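Local structure of holo-[acyl-carrier-protein] synthase (Thermotoga maritima, 5XUM) at residues F87-H92 against G112-E117; K125-L130 against W137-S142. The protein is a holo-[acyl-carrier-protein] synthase of the 4'-phosphopantetheinyl transferase superfamily, here in an assembly of three protein chains. One frame throughout, in Å; residues are numbered along the deposited sequence.

Contact 1: residues F87-H92 against G112-E117; sequences FFNYAH and GDIIVE
Asn89 turns its side-chain amide toward the start of 112-117: OD1 accepts the backbone N-H of Arg110, while ND2 comes within 2.9 Å of Gly112 O. The N-H angle of that second approach is poor, so it counts as a close polar contact and not as a hydrogen bond; ND2 has its own bond to a residue flanking the segments and does not depend on Gly112 O. The methyl end of Ile114 reaches the same amide, CD1 lying 4.1 Å from Asn89 ND2. Tyr90 crosses Asp113 at about a right angle, ring and carboxylate planes 68° apart. Asp113 CB meets the ring edge, near its plane, 3.7 Å from Tyr90 CE2. Tyr90 OH is 3.1 Å from Asp113 CG and 3.3 Å from both OD1 and OD2 of Asp113, a position over the carboxylate carbon whose angles suit neither oxygen as a bond. Asp113 has weak, long ion pairs to Arg110 and Arg161, and Arg110 also makes a cation-pi contact with Tyr90. Asn89 and Tyr90 form a classic beta bulge opposite Glu108, where strand 90-97 joins strand 100-108; across the contact, strand 114-117 lies between strands 137-140 and 158-162 in their antiparallel sheet.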
# COMPACT_ATOMS: atom_id res chain seq x y z
N PHE A 87 -13.99 5.04 8.95
CA PHE A 87 -13.20 5.76 9.95
C PHE A 87 -11.71 5.86 9.62
O PHE A 87 -10.90 6.23 10.47
CB PHE A 87 -13.43 5.20 11.37
CG PHE A 87 -12.92 3.80 11.58
CD1 PHE A 87 -11.71 3.58 12.24
CD2 PHE A 87 -13.65 2.70 11.14
CE1 PHE A 87 -11.24 2.29 12.44
CE2 PHE A 87 -13.18 1.41 11.34
CZ PHE A 87 -11.97 1.21 11.99
N PHE A 88 -11.35 5.55 8.37
CA PHE A 88 -9.99 5.80 7.90
C PHE A 88 -9.73 7.30 7.98
O PHE A 88 -10.62 8.10 7.70
CB PHE A 88 -9.79 5.27 6.47
CG PHE A 88 -10.72 5.88 5.45
CD1 PHE A 88 -11.95 5.29 5.18
CD2 PHE A 88 -10.37 7.04 4.76
CE1 PHE A 88 -12.82 5.84 4.25
CE2 PHE A 88 -11.24 7.60 3.83
CZ PHE A 88 -12.46 7.00 3.57
N ASN A 89 -8.53 7.68 8.41
CA ASN A 89 -8.19 9.10 8.46
C ASN A 89 -7.11 9.50 7.45
O ASN A 89 -6.79 10.68 7.30
CB ASN A 89 -7.86 9.58 9.88
CG ASN A 89 -6.74 8.79 10.54
OD1 ASN A 89 -6.33 7.73 10.06
ND2 ASN A 89 -6.25 9.30 11.66
N TYR A 90 -6.58 8.51 6.74
CA TYR A 90 -5.61 8.76 5.68
C TYR A 90 -6.00 8.07 4.39
O TYR A 90 -6.36 6.89 4.38
CB TYR A 90 -4.19 8.37 6.12
CG TYR A 90 -3.52 9.44 6.94
CD1 TYR A 90 -2.63 10.34 6.36
CD2 TYR A 90 -3.79 9.57 8.31
CE1 TYR A 90 -2.02 11.33 7.10
CE2 TYR A 90 -3.18 10.56 9.06
CZ TYR A 90 -2.30 11.43 8.46
OH TYR A 90 -1.70 12.42 9.21
N ALA A 91 -5.96 8.83 3.30
CA ALA A 91 -6.12 8.29 1.96
C ALA A 91 -4.87 8.64 1.17
O ALA A 91 -4.62 9.80 0.87
CB ALA A 91 -7.36 8.86 1.29
N HIS A 92 -4.08 7.61 0.88
CA HIS A 92 -2.88 7.78 0.08
C HIS A 92 -3.23 7.43 -1.33
O HIS A 92 -3.59 6.29 -1.64
CB HIS A 92 -1.77 6.90 0.63
CG HIS A 92 -1.44 7.17 2.08
ND1 HIS A 92 -0.71 8.24 2.47
CD2 HIS A 92 -1.79 6.48 3.24
CE1 HIS A 92 -0.59 8.22 3.82
NE2 HIS A 92 -1.25 7.15 4.28
N GLY A 112 -4.52 8.51 16.30
CA GLY A 112 -4.49 9.96 16.42
C GLY A 112 -4.58 10.68 15.09
O GLY A 112 -5.34 10.26 14.20
N ASP A 113 -3.81 11.77 14.96
CA ASP A 113 -3.77 12.60 13.74
C ASP A 113 -5.12 13.24 13.39
O ASP A 113 -5.40 13.53 12.22
CB ASP A 113 -3.19 11.83 12.54
CG ASP A 113 -1.72 12.11 12.32
OD1 ASP A 113 -1.33 13.30 12.33
OD2 ASP A 113 -0.95 11.15 12.11
N ILE A 114 -5.94 13.45 14.41
CA ILE A 114 -7.20 14.17 14.29
C ILE A 114 -7.10 15.39 15.21
O ILE A 114 -6.97 15.24 16.42
CB ILE A 114 -8.40 13.27 14.65
CG1 ILE A 114 -8.53 12.13 13.63
CG2 ILE A 114 -9.69 14.07 14.70
CD1 ILE A 114 -9.10 10.85 14.20
N ILE A 115 -7.14 16.58 14.61
CA ILE A 115 -6.94 17.82 15.35
C ILE A 115 -8.26 18.53 15.59
O ILE A 115 -9.03 18.78 14.66
CB ILE A 115 -5.94 18.77 14.64
CG1 ILE A 115 -4.69 18.01 14.15
CG2 ILE A 115 -5.57 19.95 15.54
CD1 ILE A 115 -3.85 17.35 15.23
N VAL A 116 -8.53 18.85 16.86
CA VAL A 116 -9.78 19.47 17.29
C VAL A 116 -9.49 20.66 18.22
O VAL A 116 -8.67 20.55 19.14
CB VAL A 116 -10.70 18.46 18.02
CG1 VAL A 116 -11.93 19.15 18.59
CG2 VAL A 116 -11.11 17.33 17.09
N GLU A 117 -10.15 21.78 17.97
CA GLU A 117 -10.04 22.96 18.84
C GLU A 117 -11.27 23.09 19.73
O GLU A 117 -12.40 23.06 19.25
CB GLU A 117 -9.84 24.23 18.00
CG GLU A 117 -9.59 25.50 18.80
CD GLU A 117 -8.21 25.57 19.42
OE1 GLU A 117 -7.39 26.40 18.96
OE2 GLU A 117 -7.93 24.81 20.38

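Contact 2: residues K125-L130 against W137-S142; sequences KRFEVL and WEIETS
Two backbone bonds join Leu130 and Glu128 to strand 137-140. Leu130 N donates to Glu138 O at 2.8 Å, and Glu140 N donates to Glu128 O at 3.0 Å; both have N-H...O angles of 169°. Glu128 O also receives a CA-H...O contact from Ile139 CA. Glu128 N and Glu140 O, 4.0 Å apart and too far for a direct bond, share a water that accepts from the first and donates to the second, since the strands diverge: the CA atoms of Phe127 and Thr141 are 6.5 Å apart. Val129 and Ile139, CA atoms 4.5 Å apart, form an antiparallel non-hydrogen-bonded pair. On that side Ile139 CD1 lies over one face of Phe127, 4.0 Å from the ring centroid and 16° off its normal, a CH-pi contact; Arg126 CB sits over the opposite face, toward the rim. Val129 CG1 packs on Trp137 CE3 at 3.7 Å. Two of the three carboxylates accept backbone N-H groups elsewhere: Glu138 OE1 takes Asp113 N, and Glu140, bent at chi2 (58°), takes Gly112 N through OE1. Thr141 OG1 bonds Leu143 N. Glu128 OE2 and Glu140 OE2, 5.9 Å apart, may repel weakly, probably offset by long, weak ion pairs of Glu128 OE1 with Lys111 and Glu140 OE1 with Lys109. The hairpin is therefore held by backbone bonds toward its turn, by water at its other end, and by apolar contacts around Val129 and Ile139.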
# COMPACT_ATOMS: atom_id res chain seq x y z
N LYS A 125 -13.46 14.08 28.50
CA LYS A 125 -14.62 13.28 28.90
C LYS A 125 -15.01 12.29 27.81
O LYS A 125 -15.48 11.19 28.09
CB LYS A 125 -15.82 14.17 29.21
CG LYS A 125 -15.71 15.01 30.47
CD LYS A 125 -16.88 15.99 30.54
CE LYS A 125 -16.60 17.11 31.52
NZ LYS A 125 -17.73 18.09 31.56
N ARG A 126 -14.82 12.71 26.55
CA ARG A 126 -15.32 11.96 25.40
C ARG A 126 -14.22 11.21 24.64
O ARG A 126 -14.46 10.10 24.15
CB ARG A 126 -16.07 12.90 24.46
CG ARG A 126 -17.36 13.46 25.05
CD ARG A 126 -17.79 14.75 24.38
NE ARG A 126 -19.05 15.25 24.91
CZ ARG A 126 -19.18 15.97 26.03
NH1 ARG A 126 -20.38 16.37 26.42
NH2 ARG A 126 -18.11 16.28 26.76
N PHE A 127 -13.03 11.80 24.56
CA PHE A 127 -11.95 11.24 23.75
C PHE A 127 -10.65 11.05 24.51
O PHE A 127 -10.41 11.71 25.53
CB PHE A 127 -11.68 12.14 22.53
CG PHE A 127 -12.90 12.47 21.73
CD1 PHE A 127 -13.53 11.49 20.97
CD2 PHE A 127 -13.41 13.76 21.73
CE1 PHE A 127 -14.66 11.80 20.22
CE2 PHE A 127 -14.54 14.07 20.99
CZ PHE A 127 -15.16 13.09 20.24
N GLU A 128 -9.83 10.15 24.00
CA GLU A 128 -8.45 10.00 24.42
C GLU A 128 -7.65 11.15 23.80
O GLU A 128 -7.45 11.20 22.59
CB GLU A 128 -7.90 8.64 23.95
CG GLU A 128 -6.48 8.33 24.38
CD GLU A 128 -5.96 7.02 23.80
OE1 GLU A 128 -4.83 6.62 24.16
OE2 GLU A 128 -6.67 6.39 22.98
N VAL A 129 -7.22 12.09 24.65
CA VAL A 129 -6.45 13.25 24.21
C VAL A 129 -4.96 12.95 24.30
O VAL A 129 -4.47 12.47 25.32
CB VAL A 129 -6.81 14.51 25.05
CG1 VAL A 129 -5.91 15.69 24.69
CG2 VAL A 129 -8.27 14.89 24.84
N LEU A 130 -4.24 13.22 23.21
CA LEU A 130 -2.84 12.81 23.08
C LEU A 130 -1.84 13.95 23.24
O LEU A 130 -0.94 13.88 24.09
CB LEU A 130 -2.61 12.09 21.74
CG LEU A 130 -3.32 10.75 21.53
CD1 LEU A 130 -3.36 10.40 20.04
CD2 LEU A 130 -2.67 9.63 22.33
N TRP A 137 -6.01 20.43 19.77
CA TRP A 137 -5.80 19.18 20.49
C TRP A 137 -5.79 18.01 19.54
O TRP A 137 -6.66 17.90 18.67
CB TRP A 137 -6.88 18.98 21.54
CG TRP A 137 -6.88 20.03 22.63
CD1 TRP A 137 -7.68 21.17 22.71
CD2 TRP A 137 -6.04 20.06 23.83
NE1 TRP A 137 -7.39 21.88 23.85
CE2 TRP A 137 -6.42 21.27 24.57
CE3 TRP A 137 -5.04 19.24 24.36
CZ2 TRP A 137 -5.82 21.62 25.77
CZ3 TRP A 137 -4.45 19.60 25.57
CH2 TRP A 137 -4.82 20.77 26.25
N GLU A 138 -4.81 17.12 19.71
CA GLU A 138 -4.78 15.87 18.96
C GLU A 138 -5.51 14.79 19.75
O GLU A 138 -5.18 14.51 20.90
CB GLU A 138 -3.34 15.43 18.66
CG GLU A 138 -3.24 14.26 17.69
CD GLU A 138 -1.84 13.70 17.53
OE1 GLU A 138 -1.70 12.65 16.87
OE2 GLU A 138 -0.87 14.29 18.06
N ILE A 139 -6.52 14.19 19.12
CA ILE A 139 -7.33 13.15 19.75
C ILE A 139 -7.28 11.85 18.96
O ILE A 139 -7.00 11.85 17.76
CB ILE A 139 -8.80 13.59 19.96
CG1 ILE A 139 -9.48 13.89 18.61
CG2 ILE A 139 -8.89 14.79 20.90
CD1 ILE A 139 -10.99 13.88 18.65
N GLU A 140 -7.55 10.74 19.64
CA GLU A 140 -7.82 9.48 18.97
C GLU A 140 -9.31 9.21 19.02
O GLU A 140 -9.93 9.23 20.08
CB GLU A 140 -7.02 8.32 19.61
CG GLU A 140 -7.49 6.91 19.24
CD GLU A 140 -7.47 6.61 17.75
OE1 GLU A 140 -6.88 7.37 16.96
OE2 GLU A 140 -8.06 5.58 17.35
N THR A 141 -9.90 8.97 17.84
CA THR A 141 -11.30 8.60 17.73
C THR A 141 -11.55 7.74 16.49
O THR A 141 -10.85 7.88 15.48
CB THR A 141 -12.25 9.82 17.75
OG1 THR A 141 -13.61 9.38 17.61
CG2 THR A 141 -11.93 10.81 16.63
N SER A 142 -12.53 6.85 16.58
CA SER A 142 -12.96 6.03 15.45
C SER A 142 -14.24 6.59 14.82
O SER A 142 -14.86 5.94 13.98
CB SER A 142 -13.16 4.58 15.89
OG SER A 142 -11.94 4.01 16.33
O HOH W 1 -11.19 8.02 22.22

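How the contacts relate
Along the chain the contacts come in series. Contact 1 closes first, bringing 87-92 and 112-117 together around the rest of strand 90-97 and strand 100-108, an antiparallel pair. Strand 114-117 then leads to helix 120-126, whose last residues open contact 2; this closes the short hairpin turn between strands 128-132 and 137-140. Neither encloses nor crosses the other, yet their centres are only about 11 Å apart, because strands 114-117 and 137-140 are sheet neighbours. Val116 O lies 2.7 Å from Trp137 N, a probable hydrogen bond, and Ile114 CD1 packs 3.7 Å from Thr141 O. Contact 1 thus ties the sheet of strand 90-97 to the four-stranded sheet, and contact 2 completes the latter's edge.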